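Local coordinates for protein alpha-galactosidase (Lactobacillus brevis, PDB 3MI6) that probably hydrolyses terminal, non-reducing alpha-D-galactose residues from alpha-galactosides such as galactose oligosaccharides and galactomannans, at residues D[21-24]-D[30-33]; D[532-537]-D[570-575]; D[545-550]-D[557-562]. All blocks are in the same frame, centred on the assembly; numbering follows the deposited sequence.

Interaction 1: D[21-24]-D[30-33]; sequences YIFQ and EAGQ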
loop_
_atom_site.group_PDB
_atom_site.type_symbol
_atom_site.label_atom_id
_atom_site.label_comp_id
_atom_site.label_asym_id
_atom_site.label_seq_id
_atom_site.Cartn_x
_atom_site.Cartn_y
_atom_site.Cartn_z
ATOM N N TYR D 21 -6.998 8.386 31.779
ATOM C CA TYR D 21 -6.623 9.707 31.304
ATOM C C TYR D 21 -5.929 10.373 32.494
ATOM O O TYR D 21 -6.510 10.483 33.567
ATOM C CB TYR D 21 -7.900 10.456 30.925
ATOM C CG TYR D 21 -7.739 11.751 30.143
ATOM C CD1 TYR D 21 -7.273 12.905 30.754
ATOM C CD2 TYR D 21 -8.115 11.828 28.806
ATOM C CE1 TYR D 21 -7.149 14.082 30.054
ATOM C CE2 TYR D 21 -8.005 12.999 28.097
ATOM C CZ TYR D 21 -7.524 14.127 28.724
ATOM O OH TYR D 21 -7.404 15.300 28.015
ATOM N N ILE D 22 -4.678 10.781 32.322
ATOM C CA ILE D 22 -3.909 11.351 33.414
ATOM C C ILE D 22 -3.270 12.676 33.002
ATOM O O ILE D 22 -2.610 12.754 31.957
ATOM C CB ILE D 22 -2.762 10.418 33.838
ATOM C CG1 ILE D 22 -3.262 8.995 34.079
ATOM C CG2 ILE D 22 -2.049 10.954 35.063
ATOM C CD1 ILE D 22 -2.112 7.965 34.192
ATOM N N PHE D 23 -3.450 13.713 33.824
ATOM C CA PHE D 23 -2.691 14.950 33.646
ATOM C C PHE D 23 -2.191 15.545 34.959
ATOM O O PHE D 23 -2.597 15.112 36.034
ATOM C CB PHE D 23 -3.474 15.991 32.837
ATOM C CG PHE D 23 -4.750 16.464 33.489
ATOM C CD1 PHE D 23 -5.905 15.702 33.420
ATOM C CD2 PHE D 23 -4.803 17.698 34.128
ATOM C CE1 PHE D 23 -7.079 16.141 33.988
ATOM C CE2 PHE D 23 -5.987 18.148 34.710
ATOM C CZ PHE D 23 -7.125 17.368 34.637
ATOM N N GLN D 24 -1.321 16.548 34.856
ATOM C CA GLN D 24 -0.646 17.117 36.015
ATOM C C GLN D 24 -0.461 18.629 35.898
ATOM O O GLN D 24 -0.106 19.141 34.834
ATOM C CB GLN D 24 0.717 16.452 36.195
ATOM C CG GLN D 24 1.443 16.842 37.468
ATOM C CD GLN D 24 2.776 16.108 37.631
ATOM O OE1 GLN D 24 3.482 15.834 36.650
ATOM N NE2 GLN D 24 3.131 15.799 38.878
ATOM N N GLU D 30 0.509 25.664 34.234
ATOM C CA GLU D 30 -0.364 25.079 33.211
ATOM C C GLU D 30 -0.479 23.578 33.403
ATOM O O GLU D 30 0.401 22.954 33.994
ATOM C CB GLU D 30 0.141 25.388 31.796
ATOM C CG GLU D 30 -0.239 26.765 31.289
ATOM C CD GLU D 30 0.358 27.086 29.925
ATOM O OE1 GLU D 30 1.564 27.411 29.852
ATOM O OE2 GLU D 30 -0.381 27.021 28.914
ATOM N N ALA D 31 -1.570 23.010 32.897
ATOM C CA ALA D 31 -1.826 21.572 32.989
ATOM C C ALA D 31 -1.103 20.781 31.894
ATOM O O ALA D 31 -1.166 21.131 30.711
ATOM C CB ALA D 31 -3.333 21.296 32.945
ATOM N N GLY D 32 -0.422 19.713 32.309
ATOM C CA GLY D 32 0.385 18.879 31.430
ATOM C C GLY D 32 -0.188 17.485 31.272
ATOM O O GLY D 32 -0.392 16.745 32.233
ATOM N N GLN D 33 -0.469 17.131 30.031
ATOM C CA GLN D 33 -1.058 15.842 29.713
ATOM C C GLN D 33 0.017 14.794 29.889
ATOM O O GLN D 33 1.147 14.995 29.451
ATOM C CB GLN D 33 -1.566 15.874 28.280
ATOM C CG GLN D 33 -1.700 14.554 27.637
ATOM C CD GLN D 33 -2.790 13.727 28.240
ATOM O OE1 GLN D 33 -3.756 14.241 28.828
ATOM N NE2 GLN D 33 -2.657 12.420 28.087
#
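Ala31 meets Phe23 first, at the start of the second strand of a beta hairpin: its methyl CB lies 4.1 Å from ring atom CD2 of Phe23. The CB bond of Phe23 leaves on the face it shares with Gln33; with CG between the backbone N and the carbonyl carbon (chi1 63°), the ring turns away from 30-33, brushing it at Ala31 CB. Beyond the pair, strand 132-140 packs on the same face, with Leu134 and Val136 against Phe23 and Phe138 against Ala31, while Tyr151 stacks on the Phe23 ring.

Gly32 carries the backbone pairing. It forms an antiparallel hydrogen-bonded pair with Gln24: Gly32 N gives to Gln24 O at 2.6 Å, and Gln24 N gives to Gly32 O at 2.8 Å. With no side chain of its own, Gly32 adds nothing to the face that bears Gln24, whose extended side chain runs toward Thr45 and Met50. The carbonyl oxygen of Gly32 also packs against CB of Phe23.

Gln33 faces Phe23 in the next, non-hydrogen-bonded pair, their CA atoms 4.4 Å apart. Its chain leaves with CG anti to the backbone N (chi1 157°) and then bends, bringing the amide end beside the Tyr21 ring and near the carbonyl of Ile22. The side chains of Gln33 and Tyr21 cross at about a right angle, with the amide and ring planes 75° apart. The hydroxyl of Tyr21 is hydrogen-bonded to Glu76 and Lys162, so the polar end of that ring is committed outside the hairpin.

The chemistry is therefore divided: two reciprocal main-chain bonds set the register and need no particular side chain, whereas Phe23 and Ala31 supply an apolar face by which this hairpin of the four-stranded N-terminal sheet packs against a neighbouring sheet.

Interaction 2: D[532-537]-D[570-575]; sequences GRFDLG and AMMGAH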
loop_
_atom_site.group_PDB
_atom_site.type_symbol
_atom_site.label_atom_id
_atom_site.label_comp_id
_atom_site.label_asym_id
_atom_site.label_seq_id
_atom_site.Cartn_x
_atom_site.Cartn_y
_atom_site.Cartn_z
ATOM N N GLY D 532 -27.915 16.291 6.918
ATOM C CA GLY D 532 -27.073 17.469 6.938
ATOM C C GLY D 532 -26.846 18.048 8.326
ATOM O O GLY D 532 -26.101 19.009 8.486
ATOM N N ARG D 533 -27.503 17.488 9.335
ATOM C CA ARG D 533 -27.239 17.889 10.715
ATOM C C ARG D 533 -27.161 16.687 11.634
ATOM O O ARG D 533 -27.387 16.801 12.822
ATOM C CB ARG D 533 -28.297 18.866 11.218
ATOM C CG ARG D 533 -27.894 20.307 11.088
ATOM C CD ARG D 533 -28.340 21.087 12.288
ATOM N NE ARG D 533 -29.797 21.238 12.361
ATOM C CZ ARG D 533 -30.450 22.374 12.126
ATOM N NH1 ARG D 533 -29.782 23.477 11.782
ATOM N NH2 ARG D 533 -31.772 22.400 12.230
ATOM N N PHE D 534 -26.818 15.541 11.073
ATOM C CA PHE D 534 -26.863 14.296 11.806
ATOM C C PHE D 534 -25.818 14.272 12.922
ATOM O O PHE D 534 -24.705 13.758 12.719
ATOM C CB PHE D 534 -26.605 13.146 10.832
ATOM C CG PHE D 534 -27.040 11.814 11.346
ATOM C CD1 PHE D 534 -26.246 11.111 12.211
ATOM C CD2 PHE D 534 -28.259 11.279 10.957
ATOM C CE1 PHE D 534 -26.655 9.897 12.684
ATOM C CE2 PHE D 534 -28.683 10.065 11.421
ATOM C CZ PHE D 534 -27.880 9.364 12.287
ATOM N N ASP D 535 -26.165 14.804 14.096
ATOM C CA ASP D 535 -25.173 14.944 15.154
ATOM C C ASP D 535 -25.706 14.854 16.582
ATOM O O ASP D 535 -26.888 14.960 16.824
ATOM C CB ASP D 535 -24.391 16.233 14.963
ATOM C CG ASP D 535 -25.263 17.460 15.061
ATOM O OD1 ASP D 535 -26.219 17.465 15.875
ATOM O OD2 ASP D 535 -24.979 18.428 14.324
ATOM N N LEU D 536 -24.802 14.655 17.534
ATOM C CA LEU D 536 -25.190 14.439 18.921
ATOM C C LEU D 536 -26.009 15.620 19.447
ATOM O O LEU D 536 -26.864 15.462 20.316
ATOM C CB LEU D 536 -23.963 14.149 19.803
ATOM C CG LEU D 536 -23.092 12.923 19.430
ATOM C CD1 LEU D 536 -21.784 12.939 20.175
ATOM C CD2 LEU D 536 -23.781 11.592 19.644
ATOM N N GLY D 537 -25.770 16.798 18.887
ATOM C CA GLY D 537 -26.449 17.985 19.354
ATOM C C GLY D 537 -27.946 17.840 19.216
ATOM O O GLY D 537 -28.703 18.291 20.069
ATOM N N ALA D 570 -30.699 3.039 16.410
ATOM C CA ALA D 570 -31.853 3.687 17.020
ATOM C C ALA D 570 -32.040 5.113 16.483
ATOM O O ALA D 570 -33.162 5.607 16.372
ATOM C CB ALA D 570 -31.702 3.702 18.534
HETATM N N MSE D 571 -30.929 5.747 16.128
HETATM C CA MSE D 571 -30.919 7.132 15.691
HETATM C C MSE D 571 -31.234 7.342 14.195
HETATM O O MSE D 571 -31.529 8.466 13.771
HETATM C CB MSE D 571 -29.570 7.753 16.029
HETATM C CG MSE D 571 -29.273 7.835 17.525
HETATM SE SE MSE D 571 -27.556 8.718 17.868
HETATM C CE MSE D 571 -27.451 8.486 19.828
HETATM N N MSE D 572 -31.199 6.265 13.412
HETATM C CA MSE D 572 -31.310 6.356 11.957
HETATM C C MSE D 572 -32.694 6.036 11.403
HETATM O O MSE D 572 -33.088 4.873 11.339
HETATM C CB MSE D 572 -30.329 5.392 11.295
HETATM C CG MSE D 572 -28.880 5.810 11.286
HETATM SE SE MSE D 572 -27.767 4.295 10.635
HETATM C CE MSE D 572 -27.026 3.626 12.341
ATOM N N GLY D 573 -33.427 7.050 10.964
ATOM C CA GLY D 573 -34.638 6.777 10.219
ATOM C C GLY D 573 -34.255 6.080 8.916
ATOM O O GLY D 573 -33.200 6.355 8.368
ATOM N N ALA D 574 -35.103 5.179 8.431
ATOM C CA ALA D 574 -34.887 4.533 7.143
ATOM C C ALA D 574 -36.218 4.125 6.531
ATOM O O ALA D 574 -36.947 3.348 7.120
ATOM C CB ALA D 574 -34.007 3.322 7.309
ATOM N N HIS D 575 -36.546 4.639 5.353
ATOM C CA HIS D 575 -37.814 4.273 4.723
ATOM C C HIS D 575 -37.621 3.377 3.490
ATOM O O HIS D 575 -36.701 3.572 2.713
ATOM C CB HIS D 575 -38.614 5.518 4.325
ATOM C CG HIS D 575 -38.850 6.489 5.442
ATOM N ND1 HIS D 575 -39.287 7.781 5.221
ATOM C CD2 HIS D 575 -38.730 6.361 6.784
ATOM C CE1 HIS D 575 -39.413 8.410 6.376
ATOM N NE2 HIS D 575 -39.084 7.571 7.342
#
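Phe534 makes a buried, apolar contact with Met571 and Met572 where a loop approaches the entry of a strand in the parallel (beta/alpha)8, or TIM, barrel. Segment 532-537 is mostly loop and runs into helix 536-539; segment 570-575 passes from a 3-10 turn into strand 572-576. Their nearest CA atoms, those of Phe534 and Met572, are 9.1 Å apart, so the gap is bridged by side chains and the backbones do not pair.

The Phe534 ring does the reaching. Its CG lies anti to the backbone N (chi1 -162°), which carries the far end of the ring to the other segment. There CZ of Phe534 comes within 3.8 Å of CG of Met572, the closest approach of the contact. The two side chains cross at about a right angle, and it is the methylene part of Met572, modelled as selenomethionine like Met571, that meets the ring. CZ of Phe534 also lies 4.4 Å from CB of Met571, while CE2 of Phe534 is 4.0 Å from the carbonyl oxygen O of Met571.

The backbone around the ring is sharply folded: Phe534 is the centre of an inverse gamma turn, and Asp535 follows as the N-cap of helix 536-539, with OD1 accepting from the backbone N of Met538. The Phe534 side chain is about 9 Å from that of Cys527, a predicted substrate-binding residue, which makes this packing beside the probable site.

Thr563 of helix 553-566 touches both Phe534 and Met572, Tyr567 meets the Phe534 ring edge-to-face, and Arg204 is its cation-pi partner. With Met539 against Phe534 and Met571, and Tyr316 against Met571, the contact is enclosed by helices 305-319, 536-539 and 553-566 at the start of strand 572-576.

Interaction 3: D[545-550]-D[557-562]; sequences AWTSDD and LLIQFG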
loop_
_atom_site.group_PDB
_atom_site.type_symbol
_atom_site.label_atom_id
_atom_site.label_comp_id
_atom_site.label_asym_id
_atom_site.label_seq_id
_atom_site.Cartn_x
_atom_site.Cartn_y
_atom_site.Cartn_z
ATOM N N ALA D 545 -32.814 10.775 13.564
ATOM C CA ALA D 545 -32.664 11.702 12.455
ATOM C C ALA D 545 -33.027 11.012 11.149
ATOM O O ALA D 545 -32.943 9.788 11.055
ATOM C CB ALA D 545 -31.243 12.242 12.404
ATOM N N TRP D 546 -33.466 11.787 10.158
ATOM C CA TRP D 546 -33.652 11.275 8.800
ATOM C C TRP D 546 -32.265 11.156 8.158
ATOM O O TRP D 546 -31.663 12.154 7.770
ATOM C CB TRP D 546 -34.566 12.206 7.995
ATOM C CG TRP D 546 -34.819 11.741 6.585
ATOM C CD1 TRP D 546 -34.698 12.476 5.440
ATOM C CD2 TRP D 546 -35.216 10.422 6.172
ATOM N NE1 TRP D 546 -35.009 11.700 4.339
ATOM C CE2 TRP D 546 -35.330 10.439 4.764
ATOM C CE3 TRP D 546 -35.497 9.234 6.859
ATOM C CZ2 TRP D 546 -35.710 9.316 4.034
ATOM C CZ3 TRP D 546 -35.870 8.121 6.131
ATOM C CH2 TRP D 546 -35.971 8.168 4.731
ATOM N N THR D 547 -31.759 9.931 8.057
ATOM C CA THR D 547 -30.337 9.701 7.796
ATOM C C THR D 547 -29.830 10.248 6.465
ATOM O O THR D 547 -28.769 10.865 6.402
ATOM C CB THR D 547 -30.012 8.209 7.883
ATOM O OG1 THR D 547 -30.764 7.642 8.960
ATOM C CG2 THR D 547 -28.515 7.980 8.121
ATOM N N SER D 548 -30.579 9.995 5.401
ATOM C CA SER D 548 -30.251 10.528 4.087
ATOM C C SER D 548 -31.523 10.684 3.271
ATOM O O SER D 548 -32.454 9.907 3.428
ATOM C CB SER D 548 -29.286 9.587 3.352
ATOM O OG SER D 548 -28.907 10.126 2.096
ATOM N N ASP D 549 -31.558 11.686 2.405
ATOM C CA ASP D 549 -32.607 11.779 1.407
ATOM C C ASP D 549 -32.489 10.643 0.411
ATOM O O ASP D 549 -33.467 10.259 -0.236
ATOM C CB ASP D 549 -32.545 13.104 0.668
ATOM C CG ASP D 549 -33.533 14.101 1.203
ATOM O OD1 ASP D 549 -34.463 13.656 1.909
ATOM O OD2 ASP D 549 -33.372 15.321 0.923
ATOM N N ASP D 550 -31.281 10.115 0.273
ATOM C CA ASP D 550 -31.076 8.944 -0.554
ATOM C C ASP D 550 -31.689 7.734 0.152
ATOM O O ASP D 550 -31.188 7.303 1.196
ATOM C CB ASP D 550 -29.586 8.723 -0.809
ATOM C CG ASP D 550 -29.328 7.648 -1.840
ATOM O OD1 ASP D 550 -30.203 6.778 -2.054
ATOM O OD2 ASP D 550 -28.245 7.671 -2.458
ATOM N N LEU D 557 -26.909 1.143 2.300
ATOM C CA LEU D 557 -25.879 0.265 2.815
ATOM C C LEU D 557 -24.641 1.084 3.165
ATOM O O LEU D 557 -24.187 1.088 4.315
ATOM C CB LEU D 557 -25.515 -0.781 1.769
ATOM C CG LEU D 557 -25.911 -2.247 1.958
ATOM C CD1 LEU D 557 -26.877 -2.437 3.123
ATOM C CD2 LEU D 557 -26.469 -2.817 0.642
ATOM N N LEU D 558 -24.087 1.791 2.187
ATOM C CA LEU D 558 -22.896 2.578 2.472
ATOM C C LEU D 558 -23.153 3.633 3.553
ATOM O O LEU D 558 -22.390 3.729 4.510
ATOM C CB LEU D 558 -22.313 3.179 1.199
ATOM C CG LEU D 558 -21.486 2.235 0.314
ATOM C CD1 LEU D 558 -22.280 1.021 -0.116
ATOM C CD2 LEU D 558 -20.961 2.946 -0.892
ATOM N N ILE D 559 -24.245 4.388 3.426
ATOM C CA ILE D 559 -24.534 5.491 4.343
ATOM C C ILE D 559 -24.744 5.018 5.784
ATOM O O ILE D 559 -24.209 5.605 6.725
ATOM C CB ILE D 559 -25.735 6.324 3.871
ATOM C CG1 ILE D 559 -25.415 6.975 2.525
ATOM C CG2 ILE D 559 -26.021 7.419 4.860
ATOM C CD1 ILE D 559 -26.587 7.602 1.799
ATOM N N GLN D 560 -25.506 3.941 5.949
ATOM C CA GLN D 560 -25.754 3.369 7.272
ATOM C C GLN D 560 -24.510 2.701 7.891
ATOM O O GLN D 560 -24.208 2.875 9.083
ATOM C CB GLN D 560 -26.950 2.425 7.224
ATOM C CG GLN D 560 -28.240 3.166 6.883
ATOM C CD GLN D 560 -29.452 2.249 6.736
ATOM O OE1 GLN D 560 -30.395 2.555 5.996
ATOM N NE2 GLN D 560 -29.433 1.123 7.446
ATOM N N PHE D 561 -23.778 1.955 7.075
ATOM C CA PHE D 561 -22.560 1.346 7.554
ATOM C C PHE D 561 -21.675 2.426 8.166
ATOM O O PHE D 561 -21.214 2.286 9.294
ATOM C CB PHE D 561 -21.825 0.652 6.419
ATOM C CG PHE D 561 -20.921 -0.451 6.880
ATOM C CD1 PHE D 561 -19.584 -0.209 7.117
ATOM C CD2 PHE D 561 -21.414 -1.734 7.077
ATOM C CE1 PHE D 561 -18.764 -1.225 7.531
ATOM C CE2 PHE D 561 -20.595 -2.735 7.492
ATOM C CZ PHE D 561 -19.269 -2.481 7.720
ATOM N N GLY D 562 -21.439 3.504 7.424
ATOM C CA GLY D 562 -20.608 4.586 7.914
ATOM C C GLY D 562 -21.199 5.273 9.136
ATOM O O GLY D 562 -20.501 5.525 10.122
#
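Ser548 and Ile559 bring their CA atoms within 7.6 Å, the nearest CA pair between 545-550 and 557-562. CB bonds of Thr547, Ser548, Asp550 and Ile559 all point toward the opposite segment. Ile559 is the wedge: its CD1 lies 3.7 Å from CB of Ser548 and 4.1 Å from CB of Asp550, while its other branch, CG2, slides past CG2 of Thr547 at 4.1 Å.

With OG anti to the backbone N (chi1 -177°), Ser548 accepts from Asp550 N at 3.0 Å, forming an ST turn, and OG is also hydrogen-bonded to Glu203. An alanine in place of Ser548 removes the hydroxyl and would probably leave Asp550 N and Glu203 without this partner, freeing the turn to shift. Trp546 NE1 gives to OD1 of Asp549, the predicted proton donor, at 3.2 Å; OD1 lies almost in the indole plane, while NE1 meets the carboxylate on its anti side, 27° out of its plane. OD2 is bonded to Trp200, and Thr547 OG1 to Gly573 O.

Chemically, the contact with the helix is mostly hydrocarbon, with the Ser548 hydroxyl at its border, while hydrogen bonds shape the loop presenting Asp549, consistent with a barrel active-site loop braced by the following helix.

How the interactions relate
From the N terminus, interaction 1 comes first and closes a short hairpin between strands 19-25 and 31-36, complete long before the barrel begins. Its centre lies 35 Å from that of interaction 2 and 39 Å from that of interaction 3, with no touch to either. Interaction 2 then spans a longer excursion, from 532-537 to 570-575, and interaction 3 closes within that excursion, so the two are nested and do not cross. Both belong to the barrel: strands 544-546 and 572-576 are neighbours, probably bonded through Met571 O to Ala545 N and Gly573 N to Ala545 O, with helix 553-566 connecting them in a beta-alpha-beta unit.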